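Local coordinates for uncharacterized protein MJ1062 (Methanocaldococcus jannaschii, PDB 3EO4), which is of unknown function but, through the C-terminal GNAT domain covered here, probably transfers acyl groups, the rest of the protein being a likely hexosyltransferase, at residues Lys126-Ile131 / Glu157-Val162; Pro91-Leu96 / His110-Val115; Asn22-Leu27 / Leu47-His52; Val63-Leu68 / Gly79-Ser84; Arg31-Ile36 / Gly98-Trp103. All coordinates share one frame; numbering follows the deposited sequence.

The five contacts lie in one GNAT domain. Contacts 2 and 4 form the centre: their centres are about 7 Å apart, strands 92-97 and 74-84 bond to each other, and V115 packs on V83. Contact 1 joins contact 2 through backbone bonds of H128 to P91 and I93, about 11 Å between centres. Contacts 3 and 5, about 15 Å apart between centres, meet where L47 N reaches S32 OG, and both touch the second subunit. Bound MES, probably from the crystallisation liquor, comes within about 3 Å of the side chains of N82 and W103 and about 4 Å of those of I95 and I131, and may mark a pocket there.

Contact 1 of 5, residues Lys126-Ile131 / Glu157-Val162; sequences KAHARI and EWIYEV
The R130 guanidinium carries I159 CD1 over the centre of one face, 3.9 Å above the plane, while E157 OE1 approaches its edge. R130 NH2 makes a salt bridge of 2.8 Å with E157 OE1, nearly straight at 166°; a weaker bond from NE goes to the same oxygen. The turn at chi3 of R130 (70°) sets NE beside that carboxylate, and R154 takes E157 OE2. The Y160 ring has A129 O at its edge and receives an off-centre CH-pi contact from I131 CD1, 4.1 Å from the centroid. I159 CG2 packs obliquely beside the H128 ring, 3.9 Å from CD2; H128 ND1 bonds to N90. The backbones form an antiparallel ladder in which A127-V162, A129-Y160 and I131-W158 are hydrogen-bonded pairs, with A129 N to Y160 O at 2.9 Å and W158 N to I131 O at 2.8 Å. H128-E161 and R130-I159 are the non-hydrogen-bonded pairs between them. This is the C-terminal sheet of the GNAT fold. Helix 136-144 covers the face bearing I131 and Y160, strand 92-97 adjoins H128 and R130, and strand 148-150 continues the sheet beyond strand 157-163.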
# COMPACT_ATOMS: atom_id res chain seq x y z
N LYS A 126 7.10 3.26 31.60
CA LYS A 126 6.06 2.34 31.12
C LYS A 126 5.63 2.66 29.69
O LYS A 126 5.85 3.79 29.20
CB LYS A 126 4.78 2.40 31.97
CG LYS A 126 4.96 2.85 33.36
CD LYS A 126 3.67 3.45 33.89
CE LYS A 126 3.53 3.15 35.36
NZ LYS A 126 3.62 1.65 35.62
N ALA A 127 4.98 1.67 29.05
CA ALA A 127 4.41 1.80 27.72
C ALA A 127 3.32 0.75 27.58
O ALA A 127 3.32 -0.26 28.31
CB ALA A 127 5.48 1.63 26.60
N HIS A 128 2.38 0.98 26.66
CA HIS A 128 1.31 0.03 26.44
C HIS A 128 0.94 -0.12 24.97
O HIS A 128 1.40 0.64 24.14
CB HIS A 128 0.07 0.36 27.30
CG HIS A 128 -0.66 1.60 26.89
ND1 HIS A 128 -0.37 2.84 27.42
CD2 HIS A 128 -1.70 1.79 26.05
CE1 HIS A 128 -1.18 3.74 26.89
NE2 HIS A 128 -2.00 3.13 26.06
N ALA A 129 0.12 -1.13 24.68
CA ALA A 129 -0.41 -1.38 23.33
C ALA A 129 -1.90 -1.69 23.50
O ALA A 129 -2.29 -2.26 24.50
CB ALA A 129 0.32 -2.55 22.68
N ARG A 130 -2.73 -1.26 22.55
CA ARG A 130 -4.16 -1.61 22.54
C ARG A 130 -4.32 -2.65 21.44
O ARG A 130 -3.90 -2.41 20.30
CB ARG A 130 -5.07 -0.40 22.24
CG ARG A 130 -4.82 0.82 23.13
CD ARG A 130 -5.79 2.00 22.81
NE ARG A 130 -7.14 1.65 23.24
CZ ARG A 130 -7.81 2.23 24.22
NH1 ARG A 130 -7.29 3.24 24.91
NH2 ARG A 130 -9.04 1.79 24.49
N ILE A 131 -4.89 -3.81 21.79
CA ILE A 131 -4.95 -4.91 20.84
C ILE A 131 -6.33 -5.55 20.78
O ILE A 131 -6.95 -5.85 21.83
CB ILE A 131 -3.86 -6.00 21.11
CG1 ILE A 131 -2.46 -5.38 21.35
CG2 ILE A 131 -3.76 -6.98 19.95
CD1 ILE A 131 -1.40 -6.38 21.88
N GLU A 157 -11.31 -5.27 22.81
CA GLU A 157 -9.99 -4.63 22.81
C GLU A 157 -9.36 -4.71 24.22
O GLU A 157 -10.05 -4.51 25.23
CB GLU A 157 -10.16 -3.17 22.38
CG GLU A 157 -8.88 -2.40 22.11
CD GLU A 157 -9.15 -0.91 21.90
OE1 GLU A 157 -9.74 -0.27 22.79
OE2 GLU A 157 -8.76 -0.38 20.84
N TRP A 158 -8.06 -5.01 24.27
CA TRP A 158 -7.33 -5.19 25.52
C TRP A 158 -6.09 -4.32 25.58
O TRP A 158 -5.40 -4.14 24.58
CB TRP A 158 -6.89 -6.64 25.66
CG TRP A 158 -8.04 -7.52 25.80
CD1 TRP A 158 -8.66 -8.20 24.81
CD2 TRP A 158 -8.78 -7.76 27.00
NE1 TRP A 158 -9.73 -8.88 25.32
CE2 TRP A 158 -9.83 -8.62 26.66
CE3 TRP A 158 -8.64 -7.34 28.33
CZ2 TRP A 158 -10.74 -9.09 27.60
CZ3 TRP A 158 -9.55 -7.80 29.27
CH2 TRP A 158 -10.59 -8.66 28.89
N ILE A 159 -5.81 -3.80 26.77
CA ILE A 159 -4.56 -3.08 27.01
C ILE A 159 -3.56 -4.05 27.61
O ILE A 159 -3.92 -4.83 28.53
CB ILE A 159 -4.76 -1.93 28.01
CG1 ILE A 159 -6.08 -1.18 27.74
CG2 ILE A 159 -3.51 -1.04 28.08
CD1 ILE A 159 -6.24 -0.68 26.33
N TYR A 160 -2.35 -4.00 27.07
CA TYR A 160 -1.21 -4.78 27.47
C TYR A 160 -0.12 -3.77 27.84
O TYR A 160 0.14 -2.86 27.06
CB TYR A 160 -0.71 -5.60 26.27
CG TYR A 160 -1.56 -6.79 25.92
CD1 TYR A 160 -1.15 -8.07 26.23
CD2 TYR A 160 -2.79 -6.63 25.25
CE1 TYR A 160 -1.93 -9.16 25.93
CE2 TYR A 160 -3.59 -7.73 24.94
CZ TYR A 160 -3.14 -8.98 25.29
OH TYR A 160 -3.89 -10.08 24.98
N GLU A 161 0.51 -3.93 29.01
CA GLU A 161 1.47 -2.93 29.51
C GLU A 161 2.80 -3.57 29.80
O GLU A 161 2.88 -4.77 30.09
CB GLU A 161 0.98 -2.24 30.78
CG GLU A 161 -0.40 -1.66 30.66
CD GLU A 161 -0.73 -0.59 31.71
OE1 GLU A 161 -1.71 0.16 31.49
OE2 GLU A 161 -0.02 -0.49 32.75
N VAL A 162 3.85 -2.76 29.76
CA VAL A 162 5.18 -3.23 30.08
C VAL A 162 5.89 -2.15 30.89
O VAL A 162 5.64 -0.94 30.70
CB VAL A 162 5.98 -3.57 28.79
CG1 VAL A 162 6.62 -2.32 28.18
CG2 VAL A 162 7.01 -4.66 29.05

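Contact 2 of 5, residues Pro91-Leu96 / His110-Val115; sequences PEIGIL and HSVSLV
I95 meets V112 with its first side-chain atom, CB lying 3.9 Å from V112 CG2. At the branch, I95 CG2 touches the same methyl at 4.1 Å. The other arm starts with CG1 anti to the backbone N (chi1 174°) and ends in CD1, which reaches S111 CB at 3.7 Å and also comes 4.0 Å from V112 CG2. One valine methyl is thus touched by three atoms of I95. Two residues back on the same face, I93 CD1 meets V115 CG1 tip to tip at 3.9 Å, and I93 CG2 rests 4.2 Å from V112 CG1. The contact is wholly apolar; S111 turns its hydroxyl to I107 O in its own helix. The short axes approach to 9.4 Å, their directions 151° apart; strand and helix form the unit of the GNAT core whose connecting loop in relatives holds the coenzyme A pyrophosphate. Helix 107-121 lies here over strand 92-97 and reaches V83 of strand 74-84, while L141 and F142 of helix 136-144 pack against I95 and V112.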
# COMPACT_ATOMS: atom_id res chain seq x y z
N PRO A 91 2.99 5.93 27.36
CA PRO A 91 2.64 6.08 25.96
C PRO A 91 2.18 4.77 25.31
O PRO A 91 2.55 3.66 25.76
CB PRO A 91 3.95 6.58 25.33
CG PRO A 91 5.01 6.13 26.24
CD PRO A 91 4.41 6.20 27.61
N GLU A 92 1.40 4.94 24.26
CA GLU A 92 0.83 3.85 23.50
C GLU A 92 1.66 3.55 22.25
O GLU A 92 2.00 4.47 21.49
CB GLU A 92 -0.60 4.18 23.12
CG GLU A 92 -1.28 3.09 22.33
CD GLU A 92 -2.73 3.44 22.00
OE1 GLU A 92 -3.34 4.20 22.75
OE2 GLU A 92 -3.26 2.94 21.00
N ILE A 93 1.96 2.27 22.03
CA ILE A 93 2.75 1.83 20.86
C ILE A 93 1.83 1.18 19.85
O ILE A 93 1.04 0.30 20.20
CB ILE A 93 3.82 0.75 21.24
CG1 ILE A 93 4.59 1.12 22.51
CG2 ILE A 93 4.75 0.40 20.04
CD1 ILE A 93 5.36 2.31 22.36
N GLY A 94 1.96 1.59 18.58
CA GLY A 94 1.26 0.95 17.46
C GLY A 94 2.25 0.38 16.45
O GLY A 94 3.35 0.92 16.25
N ILE A 95 1.88 -0.73 15.81
CA ILE A 95 2.77 -1.36 14.84
C ILE A 95 1.94 -1.96 13.70
O ILE A 95 0.85 -2.47 13.94
CB ILE A 95 3.71 -2.45 15.52
CG1 ILE A 95 4.56 -3.24 14.51
CG2 ILE A 95 2.89 -3.48 16.32
CD1 ILE A 95 5.98 -2.72 14.39
N LEU A 96 2.49 -1.94 12.49
CA LEU A 96 1.83 -2.49 11.33
C LEU A 96 2.94 -2.92 10.38
O LEU A 96 3.81 -2.12 10.08
CB LEU A 96 1.01 -1.37 10.70
CG LEU A 96 0.31 -1.39 9.36
CD1 LEU A 96 -0.39 -0.01 9.22
CD2 LEU A 96 1.23 -1.58 8.18
N HIS A 110 11.21 -6.68 16.66
CA HIS A 110 12.43 -5.87 16.67
C HIS A 110 12.15 -4.38 16.52
O HIS A 110 12.83 -3.57 17.10
CB HIS A 110 13.36 -6.31 15.54
CG HIS A 110 14.02 -7.63 15.80
ND1 HIS A 110 13.31 -8.78 16.08
CD2 HIS A 110 15.33 -7.99 15.80
CE1 HIS A 110 14.14 -9.78 16.26
NE2 HIS A 110 15.37 -9.33 16.09
N SER A 111 11.15 -4.03 15.73
CA SER A 111 10.78 -2.62 15.55
C SER A 111 10.24 -2.04 16.84
O SER A 111 10.65 -0.94 17.26
CB SER A 111 9.71 -2.45 14.46
OG SER A 111 10.18 -2.86 13.21
N VAL A 112 9.33 -2.77 17.48
CA VAL A 112 8.80 -2.31 18.76
C VAL A 112 9.93 -2.17 19.79
O VAL A 112 10.01 -1.17 20.49
CB VAL A 112 7.63 -3.19 19.25
CG1 VAL A 112 7.27 -2.84 20.68
CG2 VAL A 112 6.41 -3.03 18.31
N SER A 113 10.83 -3.15 19.86
CA SER A 113 11.90 -3.04 20.85
C SER A 113 12.81 -1.83 20.60
O SER A 113 13.28 -1.20 21.57
CB SER A 113 12.69 -4.32 20.97
OG SER A 113 13.57 -4.39 19.89
N LEU A 114 13.05 -1.48 19.33
CA LEU A 114 13.73 -0.22 19.00
C LEU A 114 13.00 1.02 19.60
O LEU A 114 13.62 1.90 20.17
CB LEU A 114 13.92 -0.07 17.47
CG LEU A 114 15.01 -0.90 16.76
CD1 LEU A 114 14.93 -0.74 15.24
CD2 LEU A 114 16.42 -0.54 17.24
N VAL A 115 11.69 1.07 19.47
CA VAL A 115 10.89 2.15 20.07
C VAL A 115 10.97 2.16 21.61
O VAL A 115 11.18 3.21 22.19
CB VAL A 115 9.42 2.10 19.57
CG1 VAL A 115 8.55 3.10 20.32
CG2 VAL A 115 9.35 2.39 18.08

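Contact 3 of 5, residues Asn22-Leu27 / Leu47-His52; sequences NDLELL and LKWEEH
L24 and H52 tie together helices 24-31 and 49-58, which lie between strands 13-18 and 63-71, the helical region after the first core strand of the GNAT fold. One hydrogen bond crosses between them: H52 NE2 gives to L24 O at 2.8 Å, bent to 131° at the hydrogen, with the oxygen tilted 30° from the ring plane. CG of H52 stands anti to the backbone N (chi1 -174°), on the side toward helix 24-31. Within its own segment, K48 at the N-cap gives its N to E51 OE1 at 3.1 Å, from above the carboxylate plane. Apolar contacts lie beside the H52 bond. W49 CH2 lies 3.9 Å from L24 CB, the two side chains crossing at about a right angle, and W49 CZ3 is 4.1 Å from E25 CG. Across the dimer, E25 OE2 forms a salt bridge with K77 of the second subunit, whose R76 makes a cation-pi contact with W49. On the imidazole's edge, near its plane, L27 CD2 sits 3.9 Å from H52 CE1.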
# COMPACT_ATOMS: atom_id res chain seq x y z
N ASN A 22 5.91 12.18 2.02
CA ASN A 22 6.03 11.29 0.86
C ASN A 22 5.60 9.84 1.13
O ASN A 22 5.30 9.10 0.19
CB ASN A 22 7.46 11.33 0.31
CG ASN A 22 7.87 12.72 -0.16
OD1 ASN A 22 7.21 13.34 -1.00
ND2 ASN A 22 8.97 13.24 0.41
N ASP A 23 5.57 9.45 2.40
CA ASP A 23 5.24 8.08 2.82
C ASP A 23 3.75 7.90 3.02
O ASP A 23 3.29 6.79 3.28
CB ASP A 23 5.95 7.73 4.14
CG ASP A 23 7.50 7.76 4.03
OD1 ASP A 23 8.17 8.37 4.90
OD2 ASP A 23 8.03 7.20 3.07
N LEU A 24 3.00 8.99 2.89
CA LEU A 24 1.61 9.04 3.34
C LEU A 24 0.70 8.10 2.56
O LEU A 24 -0.17 7.43 3.16
CB LEU A 24 1.06 10.46 3.30
CG LEU A 24 1.39 11.39 4.47
CD1 LEU A 24 0.78 12.76 4.24
CD2 LEU A 24 0.91 10.84 5.81
N GLU A 25 0.92 8.03 1.25
CA GLU A 25 0.11 7.19 0.35
C GLU A 25 0.40 5.73 0.59
O GLU A 25 -0.49 4.92 0.50
CB GLU A 25 0.31 7.54 -1.14
CG GLU A 25 0.07 9.03 -1.52
CD GLU A 25 1.38 9.85 -1.51
OE1 GLU A 25 2.11 9.81 -0.49
OE2 GLU A 25 1.70 10.51 -2.51
N LEU A 26 1.67 5.40 0.85
CA LEU A 26 2.04 4.02 1.13
C LEU A 26 1.44 3.57 2.47
O LEU A 26 0.85 2.49 2.55
CB LEU A 26 3.56 3.86 1.16
CG LEU A 26 4.13 2.55 1.68
CD1 LEU A 26 3.61 1.39 0.86
CD2 LEU A 26 5.68 2.61 1.56
N LEU A 27 1.59 4.41 3.50
CA LEU A 27 0.93 4.17 4.77
C LEU A 27 -0.57 4.02 4.61
O LEU A 27 -1.16 3.06 5.13
CB LEU A 27 1.28 5.24 5.80
CG LEU A 27 0.68 4.98 7.21
CD1 LEU A 27 1.30 3.74 7.95
CD2 LEU A 27 0.70 6.23 8.12
N LEU A 47 -9.55 3.51 3.78
CA LEU A 47 -9.50 4.92 4.22
C LEU A 47 -9.79 5.88 3.09
O LEU A 47 -9.65 5.53 1.93
CB LEU A 47 -8.12 5.21 4.77
CG LEU A 47 -7.81 5.09 6.26
CD1 LEU A 47 -8.67 4.08 7.01
CD2 LEU A 47 -6.33 4.84 6.45
N LYS A 48 -10.20 7.10 3.41
CA LYS A 48 -10.27 8.16 2.40
C LYS A 48 -9.09 9.10 2.64
O LYS A 48 -8.72 9.34 3.79
CB LYS A 48 -11.61 8.89 2.48
CG LYS A 48 -12.78 7.93 2.43
CD LYS A 48 -14.13 8.64 2.36
CE LYS A 48 -15.22 7.67 2.72
NZ LYS A 48 -16.56 8.29 2.61
N TRP A 49 -8.50 9.62 1.57
CA TRP A 49 -7.40 10.57 1.70
C TRP A 49 -7.73 11.71 2.68
O TRP A 49 -6.94 12.00 3.58
CB TRP A 49 -7.00 11.13 0.33
CG TRP A 49 -5.90 12.16 0.41
CD1 TRP A 49 -6.03 13.50 0.22
CD2 TRP A 49 -4.51 11.91 0.67
NE1 TRP A 49 -4.80 14.12 0.37
CE2 TRP A 49 -3.86 13.16 0.66
CE3 TRP A 49 -3.76 10.75 0.95
CZ2 TRP A 49 -2.48 13.29 0.88
CZ3 TRP A 49 -2.38 10.89 1.18
CH2 TRP A 49 -1.76 12.15 1.14
N GLU A 50 -8.90 12.33 2.55
CA GLU A 50 -9.25 13.44 3.44
C GLU A 50 -9.14 13.06 4.92
O GLU A 50 -8.57 13.81 5.70
CB GLU A 50 -10.61 14.06 3.08
CG GLU A 50 -11.79 13.23 3.53
CD GLU A 50 -12.79 12.98 2.43
OE1 GLU A 50 -13.81 13.72 2.40
OE2 GLU A 50 -12.54 12.05 1.59
N GLU A 51 -9.61 11.86 5.28
CA GLU A 51 -9.49 11.35 6.65
C GLU A 51 -8.03 11.08 7.03
O GLU A 51 -7.57 11.43 8.11
CB GLU A 51 -10.23 10.03 6.81
CG GLU A 51 -11.71 10.04 6.43
CD GLU A 51 -12.29 8.62 6.30
OE1 GLU A 51 -11.52 7.63 6.12
OE2 GLU A 51 -13.54 8.51 6.34
N HIS A 52 -7.32 10.43 6.13
CA HIS A 52 -5.92 10.14 6.35
C HIS A 52 -5.08 11.41 6.51
O HIS A 52 -4.19 11.48 7.37
CB HIS A 52 -5.42 9.31 5.18
CG HIS A 52 -4.02 8.82 5.35
ND1 HIS A 52 -3.64 8.01 6.40
CD2 HIS A 52 -2.92 9.00 4.59
CE1 HIS A 52 -2.35 7.73 6.28
NE2 HIS A 52 -1.89 8.31 5.19

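Contact 4 of 5, residues Val63-Leu68 / Gly79-Ser84; sequences VDWIIL and GSVNVS
W65 and V81 form the tight middle of this antiparallel hairpin, strands 63-71 and 74-84 of the central GNAT sheet. W65 N gives to V81 O at 2.7 Å, and the same oxygen lies at the indole edge, 3.3 Å from CE3. W65 O is gripped twice, by S80 OG at 2.7 Å and V81 N at 3.1 Å, from opposite faces of its plane. V63 CG1 covers one indole face toward the rim, and W65 CZ3 reaches V83 CG1 at 4.1 Å; W118 meets the ring edge-to-face. An alanine in place of W65 would keep the strand bonds but would probably open a gap beside V63, V83 and W118. The other face, bearing D64, I66, S80 and N82, holds an ordered water. There D64 and N82 lie side by side without bonding, and the water joins them to S80, giving to D64 OD1 (2.8 Å) and S80 OG (2.7 Å) and accepting from N82 ND2 (3.2 Å). R59 and R62 pair with D64, while N82 ND2 also binds a sulfonate oxygen of MES. The pair thus has an apolar face beneath helix 107-121 and, opposite, a polar cluster beside I66 where donors run from N82 through water and S80 to W65 O.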
# COMPACT_ATOMS: atom_id res chain seq x y z
N VAL A 63 5.03 10.12 17.65
CA VAL A 63 6.08 10.00 16.66
C VAL A 63 5.70 8.78 15.82
O VAL A 63 5.24 7.77 16.38
CB VAL A 63 7.45 9.79 17.33
CG1 VAL A 63 8.52 9.35 16.28
CG2 VAL A 63 7.89 11.03 18.09
N ASP A 64 5.85 8.89 14.50
CA ASP A 64 5.64 7.76 13.60
C ASP A 64 6.91 7.47 12.82
O ASP A 64 7.59 8.38 12.35
CB ASP A 64 4.52 8.06 12.61
CG ASP A 64 3.19 8.22 13.29
OD1 ASP A 64 2.41 7.24 13.29
OD2 ASP A 64 2.92 9.33 13.81
N TRP A 65 7.24 6.19 12.70
CA TRP A 65 8.40 5.77 11.92
C TRP A 65 7.94 4.85 10.79
O TRP A 65 6.91 4.18 10.88
CB TRP A 65 9.41 4.99 12.76
CG TRP A 65 10.13 5.69 13.88
CD1 TRP A 65 11.39 6.24 13.82
CD2 TRP A 65 9.70 5.82 15.26
NE1 TRP A 65 11.75 6.73 15.06
CE2 TRP A 65 10.74 6.48 15.96
CE3 TRP A 65 8.54 5.47 15.95
CZ2 TRP A 65 10.65 6.81 17.33
CZ3 TRP A 65 8.45 5.78 17.33
CH2 TRP A 65 9.50 6.45 18.00
N ILE A 66 8.72 4.84 9.71
CA ILE A 66 8.66 3.81 8.71
C ILE A 66 9.70 2.76 9.12
O ILE A 66 10.82 3.10 9.52
CB ILE A 66 9.08 4.37 7.32
CG1 ILE A 66 8.19 5.57 6.94
CG2 ILE A 66 8.99 3.31 6.25
CD1 ILE A 66 6.69 5.21 6.88
N ILE A 67 9.33 1.49 8.96
CA ILE A 67 10.23 0.36 9.20
C ILE A 67 10.91 -0.03 7.88
O ILE A 67 10.24 -0.32 6.90
CB ILE A 67 9.44 -0.85 9.73
CG1 ILE A 67 8.61 -0.46 10.97
CG2 ILE A 67 10.39 -2.03 9.96
CD1 ILE A 67 7.56 -1.49 11.37
N LEU A 68 12.23 -0.02 7.88
CA LEU A 68 12.98 -0.35 6.70
C LEU A 68 13.61 -1.71 6.89
O LEU A 68 14.14 -2.00 7.95
CB LEU A 68 14.08 0.67 6.53
CG LEU A 68 13.86 1.99 5.77
CD1 LEU A 68 12.42 2.45 5.67
CD2 LEU A 68 14.80 3.09 6.30
N GLY A 79 6.78 -1.49 6.74
CA GLY A 79 5.73 -1.26 7.73
C GLY A 79 5.87 0.08 8.42
O GLY A 79 6.66 0.94 7.99
N SER A 80 5.10 0.26 9.49
CA SER A 80 5.20 1.46 10.28
C SER A 80 5.07 1.14 11.76
O SER A 80 4.28 0.27 12.15
CB SER A 80 4.13 2.44 9.88
OG SER A 80 4.30 3.65 10.62
N VAL A 81 5.82 1.88 12.58
CA VAL A 81 5.74 1.75 14.05
C VAL A 81 5.63 3.16 14.61
O VAL A 81 6.18 4.11 14.03
CB VAL A 81 6.95 0.94 14.63
CG1 VAL A 81 8.27 1.69 14.48
CG2 VAL A 81 6.68 0.49 16.09
N ASN A 82 4.88 3.30 15.71
CA ASN A 82 4.52 4.62 16.25
C ASN A 82 4.32 4.57 17.77
O ASN A 82 4.05 3.49 18.31
CB ASN A 82 3.25 5.17 15.56
CG ASN A 82 2.00 4.34 15.85
OD1 ASN A 82 1.65 4.11 17.01
ND2 ASN A 82 1.31 3.93 14.81
N VAL A 83 4.50 5.73 18.43
CA VAL A 83 4.17 5.94 19.85
C VAL A 83 3.34 7.19 19.95
O VAL A 83 3.66 8.19 19.32
CB VAL A 83 5.40 6.12 20.78
CG1 VAL A 83 6.30 4.93 20.66
CG2 VAL A 83 6.21 7.32 20.36
N SER A 84 2.30 7.13 20.75
CA SER A 84 1.44 8.28 20.93
C SER A 84 1.16 8.42 22.43
O SER A 84 1.61 7.57 23.21
CB SER A 84 0.15 8.09 20.12
OG SER A 84 -0.52 6.90 20.50
O HOH W 1 2.21 4.82 11.85

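Contact 5 of 5, residues Arg31-Ile36 / Gly98-Trp103; sequences RSNPLI and GEFFLW
N33 O receives the shortest polar bond here, from I36 N at 2.7 Å, and both residues press on F100. F100 and W103 belong to the opening of the loop between strand 92-97 and helix 107-121 of the GNAT fold, with a type I turn from E99 to L102. N33 is the N-cap of a short, weakly bonded helix: its OD1 accepts from L35 N at 3.1 Å, 155° at the hydrogen. CG of N33 stands anti to the backbone N (chi1 -164°), and its side chain meets that of F100 tip to tip, ND2 at the ring's edge 3.0 Å from CZ. That ND2 bonds to S32 O of the second subunit, an exchange made in both directions. An alanine at N33 would probably leave L35 N without its cap and S32 O of the other subunit without its donor. L35 crosses F100 at about a right angle, its CB 3.2 Å from F100 CE1. W103 NE1 bonds to I97 O, while its ring edge takes I36 CG1, 3.9 Å from CZ2.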
# COMPACT_ATOMS: atom_id res chain seq x y z
N ARG A 31 -3.01 0.56 5.44
CA ARG A 31 -4.18 0.63 6.33
C ARG A 31 -5.53 0.43 5.65
O ARG A 31 -6.56 0.33 6.34
CB ARG A 31 -4.20 1.98 7.08
CG ARG A 31 -2.95 2.19 7.93
CD ARG A 31 -3.14 3.36 8.88
NE ARG A 31 -3.55 2.91 10.22
CZ ARG A 31 -4.80 2.79 10.64
NH1 ARG A 31 -5.03 2.35 11.87
NH2 ARG A 31 -5.83 3.09 9.83
N SER A 32 -5.54 0.46 4.32
CA SER A 32 -6.76 0.30 3.54
C SER A 32 -6.87 -1.13 3.06
O SER A 32 -7.77 -1.46 2.34
CB SER A 32 -6.80 1.28 2.36
OG SER A 32 -6.68 2.63 2.82
N ASN A 33 -5.94 -1.98 3.48
CA ASN A 33 -6.01 -3.37 3.15
C ASN A 33 -6.85 -4.12 4.20
O ASN A 33 -6.47 -4.17 5.36
CB ASN A 33 -4.60 -3.94 3.05
CG ASN A 33 -4.55 -5.27 2.35
OD1 ASN A 33 -5.39 -6.12 2.57
ND2 ASN A 33 -3.55 -5.45 1.51
N PRO A 34 -8.02 -4.69 3.78
CA PRO A 34 -8.94 -5.43 4.65
C PRO A 34 -8.27 -6.55 5.43
O PRO A 34 -8.79 -6.93 6.49
CB PRO A 34 -9.95 -6.04 3.66
CG PRO A 34 -9.88 -5.17 2.48
CD PRO A 34 -8.48 -4.69 2.38
N LEU A 35 -7.17 -7.08 4.90
CA LEU A 35 -6.39 -8.14 5.54
C LEU A 35 -5.64 -7.60 6.75
O LEU A 35 -5.19 -8.36 7.61
CB LEU A 35 -5.36 -8.70 4.52
CG LEU A 35 -5.63 -9.91 3.63
CD1 LEU A 35 -7.11 -10.30 3.48
CD2 LEU A 35 -4.95 -9.67 2.29
N ILE A 36 -5.48 -6.28 6.78
CA ILE A 36 -4.86 -5.58 7.88
C ILE A 36 -5.91 -4.93 8.77
O ILE A 36 -5.85 -5.06 10.00
CB ILE A 36 -3.84 -4.54 7.38
CG1 ILE A 36 -2.65 -5.28 6.75
CG2 ILE A 36 -3.31 -3.69 8.54
CD1 ILE A 36 -1.58 -4.39 6.15
N GLY A 98 3.26 -3.96 6.66
CA GLY A 98 2.53 -3.94 5.41
C GLY A 98 2.71 -5.12 4.46
O GLY A 98 1.75 -5.51 3.82
N GLU A 99 3.91 -5.71 4.36
CA GLU A 99 4.09 -6.89 3.50
C GLU A 99 3.65 -8.09 4.27
O GLU A 99 4.14 -8.30 5.37
CB GLU A 99 5.56 -7.15 3.12
CG GLU A 99 6.25 -5.99 2.53
CD GLU A 99 7.57 -6.35 1.83
OE1 GLU A 99 8.23 -5.39 1.40
OE2 GLU A 99 7.94 -7.54 1.69
N PHE A 100 2.80 -8.92 3.65
CA PHE A 100 2.10 -10.02 4.35
C PHE A 100 2.90 -11.28 4.60
O PHE A 100 2.64 -11.99 5.58
CB PHE A 100 0.84 -10.41 3.59
CG PHE A 100 -0.16 -9.32 3.52
CD1 PHE A 100 -1.24 -9.30 4.39
CD2 PHE A 100 0.01 -8.27 2.61
CE1 PHE A 100 -2.17 -8.27 4.33
CE2 PHE A 100 -0.91 -7.25 2.53
CZ PHE A 100 -2.01 -7.23 3.40
N PHE A 101 3.84 -11.59 3.72
CA PHE A 101 4.61 -12.82 3.85
C PHE A 101 5.92 -12.59 4.62
O PHE A 101 6.85 -13.38 4.53
CB PHE A 101 4.84 -13.46 2.47
CG PHE A 101 3.60 -14.05 1.87
CD1 PHE A 101 3.17 -15.34 2.23
CD2 PHE A 101 2.83 -13.33 0.95
CE1 PHE A 101 2.01 -15.91 1.67
CE2 PHE A 101 1.67 -13.89 0.39
CZ PHE A 101 1.26 -15.19 0.75
N LEU A 102 5.94 -11.49 5.37
CA LEU A 102 6.98 -11.16 6.33
C LEU A 102 6.51 -11.42 7.75
O LEU A 102 7.32 -11.69 8.64
CB LEU A 102 7.33 -9.67 6.25
CG LEU A 102 8.14 -9.18 5.05
CD1 LEU A 102 8.56 -7.71 5.25
CD2 LEU A 102 9.33 -10.05 4.82
N TRP A 103 5.19 -11.31 7.96
CA TRP A 103 4.56 -11.64 9.23
C TRP A 103 5.11 -12.95 9.76
O TRP A 103 5.37 -13.88 9.01
CB TRP A 103 3.02 -11.72 9.08
CG TRP A 103 2.34 -10.39 8.76
CD1 TRP A 103 2.94 -9.24 8.37
CD2 TRP A 103 0.92 -10.13 8.73
NE1 TRP A 103 1.99 -8.25 8.16
CE2 TRP A 103 0.75 -8.78 8.36
CE3 TRP A 103 -0.22 -10.91 9.01
CZ2 TRP A 103 -0.52 -8.18 8.26
CZ3 TRP A 103 -1.48 -10.31 8.91
CH2 TRP A 103 -1.62 -8.96 8.53